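Local coordinates for protein monalysin (Pseudomonas entomophila, PDB 4MKO) that forms pores in host cell membranes as an aerolysin-like beta-barrel toxin, contributing to intestinal damage and lethality in Drosophila, at residues Asp33-Val37 against Ile103-Ser108. Residues are numbered along the deposited sequence; the frame is centred on the assembly and turned at random.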
# COMPACT_ATOMS: atom_id res chain seq x y z
N ASP A 33 -11.47 -1.99 1.26
CA ASP A 33 -12.21 -3.09 1.90
C ASP A 33 -11.69 -4.36 1.23
O ASP A 33 -12.01 -4.64 0.07
CB ASP A 33 -13.73 -2.91 1.66
CG ASP A 33 -14.62 -4.09 2.06
OD1 ASP A 33 -14.10 -5.04 2.69
OD2 ASP A 33 -15.82 -4.05 1.76
N GLY A 34 -10.81 -5.06 1.93
CA GLY A 34 -10.20 -6.28 1.42
C GLY A 34 -10.28 -7.41 2.42
O GLY A 34 -10.59 -7.18 3.59
N ILE A 35 -9.99 -8.64 1.96
CA ILE A 35 -10.04 -9.83 2.82
C ILE A 35 -8.77 -9.99 3.66
O ILE A 35 -7.71 -9.44 3.32
CB ILE A 35 -10.30 -11.13 1.97
CG1 ILE A 35 -9.14 -11.40 0.97
CG2 ILE A 35 -11.70 -11.07 1.26
CD1 ILE A 35 -8.91 -12.89 0.69
N THR A 36 -8.88 -10.81 4.71
CA THR A 36 -7.74 -11.17 5.52
C THR A 36 -7.28 -12.57 5.10
O THR A 36 -8.11 -13.45 4.87
CB THR A 36 -8.07 -11.15 7.03
OG1 THR A 36 -8.56 -9.85 7.40
CG2 THR A 36 -6.85 -11.52 7.88
N VAL A 37 -5.97 -12.75 4.97
CA VAL A 37 -5.33 -14.06 4.67
C VAL A 37 -4.34 -14.37 5.78
O VAL A 37 -4.02 -13.48 6.58
CB VAL A 37 -4.66 -14.13 3.28
CG1 VAL A 37 -5.68 -13.90 2.16
CG2 VAL A 37 -3.44 -13.21 3.18
N ILE A 103 -2.72 -14.16 -2.92
CA ILE A 103 -4.13 -14.58 -2.77
C ILE A 103 -4.93 -13.46 -2.05
O ILE A 103 -6.14 -13.40 -2.21
CB ILE A 103 -4.32 -15.95 -2.06
CG1 ILE A 103 -3.86 -15.90 -0.58
CG2 ILE A 103 -3.67 -17.09 -2.85
CD1 ILE A 103 -4.53 -16.92 0.30
N VAL A 104 -4.25 -12.60 -1.26
CA VAL A 104 -4.92 -11.49 -0.56
C VAL A 104 -5.50 -10.51 -1.60
O VAL A 104 -6.61 -10.00 -1.40
CB VAL A 104 -4.04 -10.77 0.51
CG1 VAL A 104 -2.91 -9.95 -0.11
CG2 VAL A 104 -4.89 -9.91 1.45
N ASN A 105 -4.78 -10.31 -2.71
CA ASN A 105 -5.19 -9.41 -3.80
C ASN A 105 -6.28 -10.02 -4.63
O ASN A 105 -7.34 -9.41 -4.82
CB ASN A 105 -3.97 -8.97 -4.61
CG ASN A 105 -3.20 -7.87 -3.91
OD1 ASN A 105 -3.79 -7.07 -3.15
ND2 ASN A 105 -1.90 -7.78 -4.17
N VAL A 106 -6.11 -11.30 -5.00
CA VAL A 106 -7.12 -12.01 -5.76
C VAL A 106 -8.47 -12.03 -5.01
O VAL A 106 -9.48 -11.66 -5.61
CB VAL A 106 -6.63 -13.42 -6.19
CG1 VAL A 106 -7.74 -14.19 -6.91
CG2 VAL A 106 -5.38 -13.31 -7.06
N GLY A 107 -8.45 -12.36 -3.72
CA GLY A 107 -9.65 -12.42 -2.91
C GLY A 107 -10.30 -11.06 -2.68
O GLY A 107 -11.49 -10.99 -2.41
N SER A 108 -9.50 -9.98 -2.79
CA SER A 108 -9.96 -8.58 -2.61
C SER A 108 -10.29 -7.91 -3.95
O SER A 108 -10.58 -6.71 -3.97
CB SER A 108 -8.90 -7.77 -1.87
OG SER A 108 -8.65 -8.32 -0.59
O HOH W 1 -10.57 -4.46 -2.36
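Val-37 packs its two methyls on the first turn of helix 103-107. CG1 lies 3.7 Å from Ile-103 CD1, while CG2 meets Val-104 CB at the same 3.7 Å, the two valine side chains crossing at about a right angle. Branched aliphatic residues suit this apolar end, where both valines are buried and Pro-54 of strand 46-67 also covers Val-104. The packing has a polar cost: Ile-35 O, 3.4 Å from Val-104 CG2, is buried with no hydrogen-bond partner. One turn on, Ser-108 OG serves both backbones. It donates to Val-104 O, four residues back, at 2.8 Å and nearly in line with that carbonyl (C=O...OG 164°), and accepts a bond from Ile-35 N, 2.9 Å from OG. With OG held beside its own backbone N (chi1 -61°), a small hydroxyl can span both. This short helix belongs to the pore-forming region inferred for residues 67-135, and here it rests on the irregular part of the long strand 29-43 of the aerolysin-like fold. Gly-34 CA comes to 3.3 Å from Ser-108 OG, where a beta carbon would collide with the hydroxyl. Ile-35 forms the solvent-facing flank yet is well packed, its CD1 3.7 Å from Gly-107 CA; a beta carbon on Gly-107 would strike that methyl. Toward Asp-33 direct contact gives way to a water donating to Asp-33 O and Ser-108 O.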